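Long-range contacts in histidinol-phosphatase (Listeria monocytogenes serotype 4b str. H7858, PDB 6NLR), which probably hydrolyses histidinol phosphate to histidinol and phosphate in histidine biosynthesis, using a trinuclear metal centre of the PHP family: residues D4-T9 / S36-A41; F32-I37 / L87-F92; T16-E21 / H260-I265; H8-P13 / F72-H77. All coordinates share one frame; numbering follows the deposited sequence.

Interaction 1 of 4, residues D4-T9 / S36-A41; sequences DGHTHT and SIVEHA. With CO (cobalt (II) ion), chain F; MN (manganese (II) ion), chain D.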
loop_
_atom_site.group_PDB
_atom_site.type_symbol
_atom_site.label_atom_id
_atom_site.label_comp_id
_atom_site.label_asym_id
_atom_site.label_seq_id
_atom_site.Cartn_x
_atom_site.Cartn_y
_atom_site.Cartn_z
ATOM N N ASP A 4 10.041 0.416 -10.112
ATOM C CA ASP A 4 9.517 0.332 -8.727
ATOM C C ASP A 4 8.343 1.311 -8.641
ATOM O O ASP A 4 8.543 2.523 -8.871
ATOM C CB ASP A 4 10.633 0.557 -7.699
ATOM C CG ASP A 4 10.212 0.267 -6.261
ATOM O OD1 ASP A 4 8.974 0.111 -6.003
ATOM O OD2 ASP A 4 11.124 0.215 -5.381
ATOM N N GLY A 5 7.152 0.794 -8.347
ATOM C CA GLY A 5 5.924 1.598 -8.290
ATOM C C GLY A 5 5.572 2.015 -6.880
ATOM O O GLY A 5 4.485 2.611 -6.723
ATOM N N HIS A 6 6.418 1.759 -5.871
ATOM C CA HIS A 6 6.005 1.980 -4.456
ATOM C C HIS A 6 7.211 2.265 -3.543
ATOM O O HIS A 6 7.821 1.310 -3.004
ATOM C CB HIS A 6 5.143 0.792 -4.018
ATOM C CG HIS A 6 4.382 1.010 -2.756
ATOM N ND1 HIS A 6 3.280 0.243 -2.437
ATOM C CD2 HIS A 6 4.580 1.845 -1.718
ATOM C CE1 HIS A 6 2.824 0.612 -1.256
ATOM N NE2 HIS A 6 3.601 1.597 -0.791
ATOM N N THR A 7 7.517 3.545 -3.315
ATOM C CA THR A 7 8.605 3.967 -2.387
ATOM C C THR A 7 8.153 5.150 -1.534
ATOM O O THR A 7 7.226 5.902 -1.949
ATOM C CB THR A 7 9.895 4.323 -3.135
ATOM O OG1 THR A 7 9.722 5.587 -3.788
ATOM C CG2 THR A 7 10.273 3.251 -4.129
ATOM N N HIS A 8 8.839 5.310 -0.414
ATOM C CA HIS A 8 8.603 6.346 0.620
ATOM C C HIS A 8 9.879 7.175 0.791
ATOM O O HIS A 8 10.891 6.866 0.125
ATOM C CB HIS A 8 8.091 5.659 1.899
ATOM C CG HIS A 8 6.757 5.019 1.690
ATOM N ND1 HIS A 8 5.579 5.746 1.742
ATOM C CD2 HIS A 8 6.405 3.761 1.349
ATOM C CE1 HIS A 8 4.558 4.939 1.499
ATOM N NE2 HIS A 8 5.046 3.724 1.214
ATOM N N THR A 9 9.832 8.179 1.671
ATOM C CA THR A 9 10.833 9.264 1.765
ATOM C C THR A 9 11.042 9.662 3.222
ATOM O O THR A 9 10.385 9.070 4.112
ATOM C CB THR A 9 10.351 10.488 0.972
ATOM O OG1 THR A 9 9.240 11.096 1.644
ATOM C CG2 THR A 9 9.935 10.137 -0.436
ATOM N N SER A 36 8.610 5.409 -8.618
ATOM C CA SER A 36 7.477 6.204 -8.093
ATOM C C SER A 36 7.687 6.491 -6.603
ATOM O O SER A 36 7.869 5.560 -5.792
ATOM C CB SER A 36 6.146 5.536 -8.370
ATOM O OG SER A 36 5.851 5.556 -9.759
ATOM N N ILE A 37 7.661 7.778 -6.277
ATOM C CA ILE A 37 7.592 8.297 -4.900
ATOM C C ILE A 37 6.113 8.473 -4.587
ATOM O O ILE A 37 5.489 9.389 -5.170
ATOM C CB ILE A 37 8.370 9.605 -4.773
ATOM C CG1 ILE A 37 9.828 9.425 -5.201
ATOM C CG2 ILE A 37 8.242 10.132 -3.350
ATOM C CD1 ILE A 37 10.535 10.725 -5.468
ATOM N N VAL A 38 5.586 7.608 -3.725
ATOM C CA VAL A 38 4.156 7.607 -3.363
ATOM C C VAL A 38 4.069 7.666 -1.838
ATOM O O VAL A 38 3.748 6.653 -1.179
ATOM C CB VAL A 38 3.412 6.423 -4.015
ATOM C CG1 VAL A 38 3.191 6.702 -5.496
ATOM C CG2 VAL A 38 4.144 5.103 -3.840
ATOM N N GLU A 39 4.369 8.836 -1.300
ATOM C CA GLU A 39 4.394 9.055 0.158
ATOM C C GLU A 39 2.965 8.940 0.705
ATOM O O GLU A 39 1.990 9.250 -0.032
ATOM C CB GLU A 39 5.026 10.404 0.473
ATOM C CG GLU A 39 5.361 10.534 1.932
ATOM C CD GLU A 39 6.147 9.334 2.451
ATOM O OE1 GLU A 39 7.369 9.330 2.284
ATOM O OE2 GLU A 39 5.501 8.412 2.993
ATOM N N HIS A 40 2.827 8.521 1.964
ATOM C CA HIS A 40 1.507 8.477 2.639
ATOM C C HIS A 40 0.826 9.844 2.607
ATOM O O HIS A 40 1.438 10.829 3.077
ATOM C CB HIS A 40 1.672 8.032 4.078
ATOM C CG HIS A 40 2.205 6.658 4.166
ATOM N ND1 HIS A 40 1.422 5.566 3.870
ATOM C CD2 HIS A 40 3.424 6.204 4.518
ATOM C CE1 HIS A 40 2.139 4.468 4.047
ATOM N NE2 HIS A 40 3.369 4.839 4.439
ATOM N N ALA A 41 -0.398 9.910 2.081
ATOM C CA ALA A 41 -1.211 11.148 2.092
ATOM C C ALA A 41 -1.598 11.453 3.532
ATOM O O ALA A 41 -1.870 10.527 4.285
ATOM C CB ALA A 41 -2.441 11.000 1.238
HETATM CO CO CO F . 3.691 1.993 1.300
HETATM MN MN MN D . 4.857 3.586 5.329
HETATM O O HOH W 1 7.271 3.681 -11.087
HETATM O O HOH W 2 2.319 0.373 1.900
#

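Interaction 2 of 4, residues F32-I37 / L87-F92; sequences FDEYSI and LIHIGF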
loop_
_atom_site.group_PDB
_atom_site.type_symbol
_atom_site.label_atom_id
_atom_site.label_comp_id
_atom_site.label_asym_id
_atom_site.label_seq_id
_atom_site.Cartn_x
_atom_site.Cartn_y
_atom_site.Cartn_z
ATOM N N PHE A 32 17.338 0.387 -11.952
ATOM C CA PHE A 32 15.921 0.801 -12.114
ATOM C C PHE A 32 15.906 1.896 -13.183
ATOM O O PHE A 32 16.812 2.709 -13.142
ATOM C CB PHE A 32 15.307 1.231 -10.781
ATOM C CG PHE A 32 14.910 0.048 -9.939
ATOM C CD1 PHE A 32 15.837 -0.565 -9.110
ATOM C CD2 PHE A 32 13.642 -0.504 -10.052
ATOM C CE1 PHE A 32 15.491 -1.693 -8.383
ATOM C CE2 PHE A 32 13.291 -1.628 -9.321
ATOM C CZ PHE A 32 14.213 -2.219 -8.484
ATOM N N ASP A 33 14.957 1.894 -14.115
ATOM C CA ASP A 33 14.808 3.034 -15.053
ATOM C C ASP A 33 13.516 3.801 -14.745
ATOM O O ASP A 33 13.351 4.867 -15.303
ATOM C CB ASP A 33 14.914 2.587 -16.507
ATOM C CG ASP A 33 14.179 1.308 -16.784
ATOM O OD1 ASP A 33 12.955 1.314 -16.542
ATOM O OD2 ASP A 33 14.853 0.307 -17.172
ATOM N N GLU A 34 12.670 3.327 -13.833
ATOM C CA GLU A 34 11.403 4.017 -13.496
ATOM C C GLU A 34 11.097 3.810 -12.015
ATOM O O GLU A 34 11.289 2.691 -11.510
ATOM C CB GLU A 34 10.295 3.500 -14.392
ATOM C CG GLU A 34 9.069 4.356 -14.365
ATOM C CD GLU A 34 8.061 4.010 -15.446
ATOM O OE1 GLU A 34 8.324 3.081 -16.187
ATOM O OE2 GLU A 34 7.013 4.670 -15.516
ATOM N N TYR A 35 10.667 4.868 -11.337
ATOM C CA TYR A 35 10.668 4.949 -9.860
ATOM C C TYR A 35 9.556 5.898 -9.421
ATOM O O TYR A 35 9.592 7.073 -9.833
ATOM C CB TYR A 35 12.070 5.372 -9.432
ATOM C CG TYR A 35 12.344 5.397 -7.952
ATOM C CD1 TYR A 35 11.962 6.487 -7.188
ATOM C CD2 TYR A 35 13.048 4.383 -7.331
ATOM C CE1 TYR A 35 12.263 6.570 -5.844
ATOM C CE2 TYR A 35 13.335 4.438 -5.978
ATOM C CZ TYR A 35 12.954 5.541 -5.233
ATOM O OH TYR A 35 13.257 5.645 -3.906
ATOM N N SER A 36 8.610 5.409 -8.618
ATOM C CA SER A 36 7.477 6.204 -8.093
ATOM C C SER A 36 7.687 6.491 -6.603
ATOM O O SER A 36 7.869 5.560 -5.792
ATOM C CB SER A 36 6.146 5.536 -8.370
ATOM O OG SER A 36 5.851 5.556 -9.759
ATOM N N ILE A 37 7.661 7.778 -6.277
ATOM C CA ILE A 37 7.592 8.297 -4.900
ATOM C C ILE A 37 6.113 8.473 -4.587
ATOM O O ILE A 37 5.489 9.389 -5.170
ATOM C CB ILE A 37 8.370 9.605 -4.773
ATOM C CG1 ILE A 37 9.828 9.425 -5.201
ATOM C CG2 ILE A 37 8.242 10.132 -3.350
ATOM C CD1 ILE A 37 10.535 10.725 -5.468
ATOM N N LEU A 87 13.361 7.747 -14.739
ATOM C CA LEU A 87 12.050 8.421 -14.820
ATOM C C LEU A 87 11.380 8.338 -13.443
ATOM O O LEU A 87 11.004 7.224 -13.021
ATOM C CB LEU A 87 11.204 7.782 -15.921
ATOM C CG LEU A 87 9.795 8.365 -16.061
ATOM C CD1 LEU A 87 9.871 9.878 -16.277
ATOM C CD2 LEU A 87 9.044 7.671 -17.201
ATOM N N ILE A 88 11.240 9.477 -12.771
ATOM C CA ILE A 88 10.633 9.556 -11.411
ATOM C C ILE A 88 9.200 10.068 -11.526
ATOM O O ILE A 88 8.992 11.100 -12.154
ATOM C CB ILE A 88 11.518 10.396 -10.479
ATOM C CG1 ILE A 88 12.858 9.674 -10.279
ATOM C CG2 ILE A 88 10.800 10.684 -9.170
ATOM C CD1 ILE A 88 13.879 10.423 -9.483
ATOM N N HIS A 89 8.259 9.337 -10.950
ATOM C CA HIS A 89 6.852 9.772 -10.800
ATOM C C HIS A 89 6.654 10.212 -9.347
ATOM O O HIS A 89 7.355 9.692 -8.452
ATOM C CB HIS A 89 5.869 8.676 -11.218
ATOM C CG HIS A 89 6.071 8.145 -12.595
ATOM N ND1 HIS A 89 5.900 8.913 -13.708
ATOM C CD2 HIS A 89 6.416 6.902 -13.034
ATOM C CE1 HIS A 89 6.129 8.181 -14.792
ATOM N NE2 HIS A 89 6.456 6.930 -14.395
ATOM N N ILE A 90 5.761 11.170 -9.137
ATOM C CA ILE A 90 5.447 11.733 -7.804
ATOM C C ILE A 90 3.955 11.566 -7.563
ATOM O O ILE A 90 3.153 11.955 -8.394
ATOM C CB ILE A 90 5.880 13.202 -7.720
ATOM C CG1 ILE A 90 7.353 13.369 -8.110
ATOM C CG2 ILE A 90 5.582 13.738 -6.330
ATOM C CD1 ILE A 90 7.800 14.800 -8.254
ATOM N N GLY A 91 3.596 11.020 -6.419
ATOM C CA GLY A 91 2.190 10.939 -6.004
ATOM C C GLY A 91 2.090 10.516 -4.566
ATOM O O GLY A 91 3.001 10.836 -3.768
ATOM N N PHE A 92 0.996 9.854 -4.232
ATOM C CA PHE A 92 0.710 9.420 -2.852
ATOM C C PHE A 92 0.325 7.955 -2.826
ATOM O O PHE A 92 -0.291 7.442 -3.797
ATOM C CB PHE A 92 -0.445 10.247 -2.284
ATOM C CG PHE A 92 -0.137 11.714 -2.203
ATOM C CD1 PHE A 92 0.703 12.206 -1.209
ATOM C CD2 PHE A 92 -0.652 12.590 -3.144
ATOM C CE1 PHE A 92 1.014 13.557 -1.145
ATOM C CE2 PHE A 92 -0.371 13.946 -3.053
ATOM C CZ PHE A 92 0.454 14.422 -2.055
#

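Interaction 3 of 4, residues T16-E21 / H260-I265; sequences THDDVE and HGVQDI. With MN (manganese (II) ion), chain D.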
loop_
_atom_site.group_PDB
_atom_site.type_symbol
_atom_site.label_atom_id
_atom_site.label_comp_id
_atom_site.label_asym_id
_atom_site.label_seq_id
_atom_site.Cartn_x
_atom_site.Cartn_y
_atom_site.Cartn_z
ATOM N N THR A 16 12.726 5.268 7.889
ATOM C CA THR A 16 14.121 5.335 8.399
ATOM C C THR A 16 14.582 6.791 8.497
ATOM O O THR A 16 15.629 7.012 9.124
ATOM C CB THR A 16 15.085 4.577 7.470
ATOM O OG1 THR A 16 15.026 5.245 6.201
ATOM C CG2 THR A 16 14.737 3.105 7.349
ATOM N N HIS A 17 13.891 7.734 7.834
ATOM C CA HIS A 17 14.324 9.152 7.682
ATOM C C HIS A 17 15.539 9.235 6.746
ATOM O O HIS A 17 16.200 10.306 6.727
ATOM C CB HIS A 17 14.591 9.800 9.062
ATOM C CG HIS A 17 13.360 9.812 9.896
ATOM N ND1 HIS A 17 13.217 9.048 11.040
ATOM C CD2 HIS A 17 12.177 10.430 9.694
ATOM C CE1 HIS A 17 12.009 9.231 11.530
ATOM N NE2 HIS A 17 11.351 10.071 10.718
ATOM N N ASP A 18 15.857 8.167 5.994
ATOM C CA ASP A 18 16.870 8.264 4.911
ATOM C C ASP A 18 16.384 9.303 3.899
ATOM O O ASP A 18 15.180 9.358 3.626
ATOM C CB ASP A 18 17.115 6.938 4.191
ATOM C CG ASP A 18 17.862 5.901 5.015
ATOM O OD1 ASP A 18 18.325 6.255 6.114
ATOM O OD2 ASP A 18 17.935 4.737 4.554
ATOM N N ASP A 19 17.303 10.077 3.349
ATOM C CA ASP A 19 17.001 11.052 2.281
ATOM C C ASP A 19 16.609 10.289 1.014
ATOM O O ASP A 19 17.368 9.392 0.593
ATOM C CB ASP A 19 18.184 11.979 2.041
ATOM C CG ASP A 19 17.816 13.188 1.197
ATOM O OD1 ASP A 19 17.148 13.028 0.161
ATOM O OD2 ASP A 19 18.195 14.280 1.579
ATOM N N VAL A 20 15.502 10.695 0.398
ATOM C CA VAL A 20 15.022 10.157 -0.909
ATOM C C VAL A 20 16.177 10.171 -1.912
ATOM O O VAL A 20 16.231 9.271 -2.754
ATOM C CB VAL A 20 13.802 10.930 -1.434
ATOM C CG1 VAL A 20 14.111 12.399 -1.656
ATOM C CG2 VAL A 20 13.231 10.300 -2.703
ATOM N N GLU A 21 17.066 11.150 -1.852
ATOM C CA GLU A 21 18.164 11.254 -2.841
ATOM C C GLU A 21 19.047 10.004 -2.776
ATOM O O GLU A 21 19.434 9.523 -3.840
ATOM C CB GLU A 21 19.022 12.491 -2.578
ATOM C CG GLU A 21 20.062 12.703 -3.653
ATOM C CD GLU A 21 20.318 14.172 -3.959
ATOM O OE1 GLU A 21 19.759 15.051 -3.246
ATOM O OE2 GLU A 21 21.028 14.436 -4.926
ATOM N N HIS A 260 11.275 2.147 2.680
ATOM C CA HIS A 260 11.254 3.225 3.698
ATOM C C HIS A 260 12.685 3.695 3.994
ATOM O O HIS A 260 12.869 4.560 4.903
ATOM C CB HIS A 260 10.490 2.733 4.922
ATOM C CG HIS A 260 9.021 2.750 4.691
ATOM N ND1 HIS A 260 8.387 1.859 3.859
ATOM C CD2 HIS A 260 8.054 3.563 5.166
ATOM C CE1 HIS A 260 7.095 2.103 3.847
ATOM N NE2 HIS A 260 6.859 3.143 4.621
ATOM N N GLY A 261 13.646 3.195 3.215
ATOM C CA GLY A 261 15.068 3.529 3.339
ATOM C C GLY A 261 15.881 2.895 2.228
ATOM O O GLY A 261 15.323 2.095 1.456
ATOM N N VAL A 262 17.162 3.245 2.174
ATOM C CA VAL A 262 18.144 2.789 1.155
ATOM C C VAL A 262 18.238 1.256 1.167
ATOM O O VAL A 262 18.312 0.665 0.087
ATOM C CB VAL A 262 19.508 3.454 1.407
ATOM C CG1 VAL A 262 20.587 2.933 0.464
ATOM C CG2 VAL A 262 19.394 4.971 1.292
ATOM N N GLN A 263 18.235 0.634 2.344
ATOM C CA GLN A 263 18.500 -0.821 2.477
ATOM C C GLN A 263 17.351 -1.606 1.843
ATOM O O GLN A 263 17.581 -2.730 1.456
ATOM C CB GLN A 263 18.707 -1.216 3.940
ATOM C CG GLN A 263 20.018 -0.695 4.522
ATOM C CD GLN A 263 21.243 -1.030 3.702
ATOM O OE1 GLN A 263 21.755 -0.195 2.945
ATOM N NE2 GLN A 263 21.720 -2.260 3.850
ATOM N N ASP A 264 16.168 -1.015 1.738
ATOM C CA ASP A 264 14.962 -1.676 1.181
ATOM C C ASP A 264 14.992 -1.673 -0.352
ATOM O O ASP A 264 14.244 -2.447 -0.961
ATOM C CB ASP A 264 13.698 -0.948 1.629
ATOM C CG ASP A 264 13.410 -1.022 3.113
ATOM O OD1 ASP A 264 13.999 -1.894 3.798
ATOM O OD2 ASP A 264 12.560 -0.226 3.574
ATOM N N ILE A 265 15.737 -0.763 -0.975
ATOM C CA ILE A 265 15.646 -0.547 -2.449
ATOM C C ILE A 265 16.002 -1.860 -3.159
ATOM O O ILE A 265 17.019 -2.448 -2.815
ATOM C CB ILE A 265 16.535 0.631 -2.901
ATOM C CG1 ILE A 265 16.020 1.967 -2.337
ATOM C CG2 ILE A 265 16.657 0.667 -4.414
ATOM C CD1 ILE A 265 14.790 2.470 -2.995
HETATM MN MN MN D . 4.857 3.586 5.329
HETATM O O HOH W 3 18.053 2.092 4.942
HETATM O O HOH W 4 13.215 7.239 4.154
#

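Interaction 4 of 4, residues H8-P13 / F72-H77; sequences HTEFCP and FKKMNH. With CO (cobalt (II) ion), chain F.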
loop_
_atom_site.group_PDB
_atom_site.type_symbol
_atom_site.label_atom_id
_atom_site.label_comp_id
_atom_site.label_asym_id
_atom_site.label_seq_id
_atom_site.Cartn_x
_atom_site.Cartn_y
_atom_site.Cartn_z
ATOM N N HIS A 8 8.839 5.310 -0.414
ATOM C CA HIS A 8 8.603 6.346 0.620
ATOM C C HIS A 8 9.879 7.175 0.791
ATOM O O HIS A 8 10.891 6.866 0.125
ATOM C CB HIS A 8 8.091 5.659 1.899
ATOM C CG HIS A 8 6.757 5.019 1.690
ATOM N ND1 HIS A 8 5.579 5.746 1.742
ATOM C CD2 HIS A 8 6.405 3.761 1.349
ATOM C CE1 HIS A 8 4.558 4.939 1.499
ATOM N NE2 HIS A 8 5.046 3.724 1.214
ATOM N N THR A 9 9.832 8.179 1.671
ATOM C CA THR A 9 10.833 9.264 1.765
ATOM C C THR A 9 11.042 9.662 3.222
ATOM O O THR A 9 10.385 9.070 4.112
ATOM C CB THR A 9 10.351 10.488 0.972
ATOM O OG1 THR A 9 9.240 11.096 1.644
ATOM C CG2 THR A 9 9.935 10.137 -0.436
ATOM N N GLU A 10 11.884 10.673 3.444
ATOM C CA GLU A 10 12.087 11.314 4.771
ATOM C C GLU A 10 10.785 11.986 5.237
ATOM O O GLU A 10 10.706 12.294 6.426
ATOM C CB GLU A 10 13.269 12.294 4.757
ATOM C CG GLU A 10 13.074 13.543 3.887
ATOM C CD GLU A 10 13.380 13.400 2.389
ATOM O OE1 GLU A 10 13.493 12.248 1.869
ATOM O OE2 GLU A 10 13.456 14.440 1.720
ATOM N N PHE A 11 9.782 12.179 4.375
ATOM C CA PHE A 11 8.479 12.792 4.770
ATOM C C PHE A 11 7.581 11.762 5.472
ATOM O O PHE A 11 6.509 12.118 5.955
ATOM C CB PHE A 11 7.808 13.461 3.566
ATOM C CG PHE A 11 8.434 14.789 3.218
ATOM C CD1 PHE A 11 9.522 14.868 2.359
ATOM C CD2 PHE A 11 7.957 15.967 3.771
ATOM C CE1 PHE A 11 10.106 16.089 2.057
ATOM C CE2 PHE A 11 8.553 17.184 3.483
ATOM C CZ PHE A 11 9.617 17.246 2.618
ATOM N N CYS A 12 8.004 10.503 5.529
ATOM C CA CYS A 12 7.264 9.420 6.215
ATOM C C CYS A 12 7.687 9.393 7.684
ATOM O O CYS A 12 8.817 9.013 7.979
ATOM C CB CYS A 12 7.549 8.072 5.566
ATOM S SG CYS A 12 6.606 6.751 6.349
ATOM N N PRO A 13 6.813 9.741 8.651
ATOM C CA PRO A 13 7.216 9.798 10.061
ATOM C C PRO A 13 7.640 8.428 10.639
ATOM O O PRO A 13 8.426 8.419 11.538
ATOM C CB PRO A 13 5.989 10.368 10.813
ATOM C CG PRO A 13 5.075 10.911 9.712
ATOM C CD PRO A 13 5.393 10.095 8.466
ATOM N N PHE A 72 6.233 18.274 -2.263
ATOM C CA PHE A 72 6.219 18.492 -3.731
ATOM C C PHE A 72 7.500 19.199 -4.173
ATOM O O PHE A 72 8.074 18.805 -5.186
ATOM C CB PHE A 72 4.970 19.253 -4.176
ATOM C CG PHE A 72 3.765 18.357 -4.263
ATOM C CD1 PHE A 72 3.776 17.259 -5.100
ATOM C CD2 PHE A 72 2.643 18.595 -3.492
ATOM C CE1 PHE A 72 2.666 16.440 -5.207
ATOM C CE2 PHE A 72 1.537 17.770 -3.590
ATOM C CZ PHE A 72 1.554 16.700 -4.446
ATOM N N LYS A 73 7.951 20.207 -3.433
ATOM C CA LYS A 73 9.176 20.936 -3.813
ATOM C C LYS A 73 10.358 19.954 -3.847
ATOM O O LYS A 73 11.090 19.949 -4.844
ATOM C CB LYS A 73 9.421 22.089 -2.844
ATOM C CG LYS A 73 10.706 22.849 -3.101
ATOM C CD LYS A 73 10.982 23.883 -2.056
ATOM C CE LYS A 73 12.274 24.618 -2.317
ATOM N NZ LYS A 73 12.780 25.208 -1.066
ATOM N N LYS A 74 10.561 19.164 -2.790
ATOM C CA LYS A 74 11.726 18.241 -2.693
ATOM C C LYS A 74 11.637 17.194 -3.806
ATOM O O LYS A 74 12.625 16.946 -4.485
ATOM C CB LYS A 74 11.804 17.599 -1.310
ATOM C CG LYS A 74 12.899 16.547 -1.138
ATOM C CD LYS A 74 14.294 17.097 -1.343
ATOM C CE LYS A 74 15.358 16.027 -1.229
ATOM N NZ LYS A 74 15.392 15.465 0.139
HETATM N N MSE A 75 10.466 16.566 -3.991
HETATM C CA MSE A 75 10.383 15.465 -4.944
HETATM C C MSE A 75 10.550 15.970 -6.383
HETATM O O MSE A 75 11.121 15.268 -7.204
HETATM C CB MSE A 75 9.065 14.692 -4.806
HETATM C CG MSE A 75 8.855 13.991 -3.467
HETATM SE SE MSE A 75 10.525 13.321 -2.649
HETATM C CE MSE A 75 10.450 13.903 -0.770
ATOM N N ASN A 76 9.992 17.141 -6.702
ATOM C CA ASN A 76 10.127 17.731 -8.023
ATOM C C ASN A 76 11.602 18.046 -8.279
ATOM O O ASN A 76 12.074 17.848 -9.406
ATOM C CB ASN A 76 9.240 18.978 -8.214
ATOM C CG ASN A 76 7.823 18.590 -8.627
ATOM O OD1 ASN A 76 6.848 18.767 -7.881
ATOM N ND2 ASN A 76 7.704 17.976 -9.787
ATOM N N HIS A 77 12.332 18.490 -7.266
ATOM C CA HIS A 77 13.795 18.750 -7.388
ATOM C C HIS A 77 14.516 17.435 -7.756
ATOM O O HIS A 77 15.356 17.424 -8.673
ATOM C CB HIS A 77 14.314 19.368 -6.083
ATOM C CG HIS A 77 15.797 19.344 -5.946
ATOM N ND1 HIS A 77 16.597 20.122 -6.721
ATOM C CD2 HIS A 77 16.616 18.648 -5.117
ATOM C CE1 HIS A 77 17.858 19.887 -6.421
ATOM N NE2 HIS A 77 17.903 18.990 -5.430
HETATM CO CO CO F . 3.691 1.993 1.300
HETATM O O HOH W 2 2.319 0.373 1.900
#

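Interaction 1 of 4, residues D4-T9 / S36-A41
D4-T9 runs beside S36-A41 as neighbouring parallel strands, their axes 5.0 Å apart at closest and turned 30° from each other. S36 N donates to D4 O, and V38 N to T7 O at 3.0 Å. Between these two bonds S36 O takes the T7 hydroxyl at 2.7 Å from OG1, which chi1 (74°) sets between the backbone N and the carbonyl carbon; the T7 N-H adds a weak bond to the same oxygen.

Further along strand 34-40, the carboxylate of E39 ties in H8 and T9. OE1 takes the T9 hydroxyl on its anti lone pair, 2.7 Å from OG1, plus a weak bond from T9 N. OE2 accepts from H8 ND1 at 2.9 Å and from H40 N, both reaching it from the same face of the carboxylate plane. The bond from H8 ND1, together with the metal bond, helps set the rotation of the H8 ring, NE2 binding the cobalt at 2.2 Å, where H6 NE2 also binds. The H40 ring makes an offset stack with H8, centroids 4.3 Å apart, and gives NE2 to a manganese.

T9 CG2 and I37 CG2 meet tightly at 3.4 Å. The two strands belong to the beta-alpha-beta unit 3-7, 20-29, 34-40; V20 of helix 20-29 and M75 of helix 68-81 pack on T9 and I37, and strand 87-95 lies on the other side of 34-40, bringing E93 to the cobalt.

Interaction 2 of 4, residues F32-I37 / L87-F92
Y35 and I37 of strand 34-40 pair with L87, H89 and G91 of strand 87-95 in a regular parallel ladder, the axes 4.6 Å apart at closest and 19° off parallel. Y35 N donates to L87 O and H89 N to Y35 O; then I37 N donates to H89 O, and G91 N to I37 O at 2.8 Å. L87 N to D33 O opens the series. CA-H...O contacts run between the bonds, such as I88 CA to Y35 O at 3.1 Å.

On the face of Y35, I37, I88 and I90 the packing is close and apolar: I37 CD1 rests on I88 CG2 at 3.7 Å, and helices 20-29 and 68-81 supply V20, M23, Y71 and M75 against these residues. The face of E34, S36, L87 and H89 is mostly polar and opens to solvent around E34, L87 and H89, while S36 is buried. There the E34 side chain, CG anti to the backbone N (chi1 -166°), runs extended across to H89. Its OE2 accepts a hydrogen bond from H89 NE2 on its anti lone pair, 2.6 Å away and in the ring plane, while the carboxylate plane is turned 55° from the ring. S36 OG lies near the ring edge, 3.4 Å from H89 CB.

H89 ND1 bonds D116 and S36 OG bonds D117, at the start of strand 117-127, the next in the sheet. Held between two carboxylates, the H89 imidazole would probably favour its protonated form; this short His-carboxylate bond, perhaps an ion pair, ties the partly exposed face together.

Interaction 3 of 4, residues T16-E21 / H260-I265
T16 and D18 reach across to the backbone of H260-V262 mainly through hydrogen bonds. H260 O is gripped twice by T16: its N donates at 3.1 Å, and its hydroxyl OG1 donates at 2.6 Å, lying in the carbonyl plane on a lone pair. With chi1 at 62°, OG1 is also placed to accept D18 N, an ST turn that shapes the loop. D18 answers two residues along: its OD2 takes V262 N at 2.9 Å on the anti lone pair, with a nearly straight N-H...O angle of 165°.

A water bridge runs alongside: the water donates to D18 OD2 and accepts from Q263 N, extending the carboxylate's hold to a second backbone amide.

Van der Waals contact is slight. G261 CA lies 3.3 Å from both T16 OG1 and D18 OD2, and V262 CG2 touches D18 OD2 at 3.6 Å.

Within the second loop, D264 OD2 accepts H260 N. The H260 ring turns away from T16 toward the manganese, which NE2 binds at 2.2 Å, while ND1 bonds D258 O. The loop is thus held through its backbone at H260 O, H260 N and V262 N, bonds that probably help position the imidazole; T16 and D18 supply two of these three holds.

Interaction 4 of 4, residues H8-P13 / F72-H77
The loop that follows the first strand of the PHP domain, carrying the cobalt ligand H8 at its start, packs here on helix 68-81 through T9, E10 and F11. Selenomethionine M75 supplies the apolar half. Its CE reaches 3.4 Å from F11 CD1, the two side chains passing each other and pointing opposite ways. M75 and T9 meet tip to tip, M75 CE lying 3.8 Å from T9 CG2.

The polar half is a salt bridge. K74 NZ comes to E10 OE2 at 2.7 Å, from above the carboxylate plane (39° out of it). The E10 chain, with CG between the backbone N and the carbonyl carbon (chi1 67°), bends at chi2. Both charges have second partners: K74 NZ also bridges D19, and E10 OE1 accepts V20 N at the start of helix 20-29.

F11 N donates at 3.0 Å to T9 OG1, whose hydroxyl donates to E39, in an ST turn, and C12 N to T9 O closes a type I beta turn from T9 to C12. A short metal-bearing loop after a parallel strand, set against a flanking helix, is the arrangement of a TIM-barrel-like PHP domain, whose metal ligands sit at the C-terminal ends of the strands.

Interactions 1 and 2 are the buried pair: they share S36 and I37 and join strand 34-40 to its two neighbours, and both use parallel backbone bonds, regular in interaction 2 and sparser in interaction 1. They differ at their ends, interaction 1 running out into metal-binding histidines and interaction 2 into a partly exposed His-carboxylate pair. Interaction 3 lies at the surface and interaction 4 is partly buried; neither pairs strands, and each fixes a loop, the one by hydrogen bonds to backbone, the other by a salt bridge and apolar contact. Interactions 1 and 4 share H8 and T9, H260 of interaction 3 stacks on H8, and K74 of interaction 4 also bridges D19 of interaction 3.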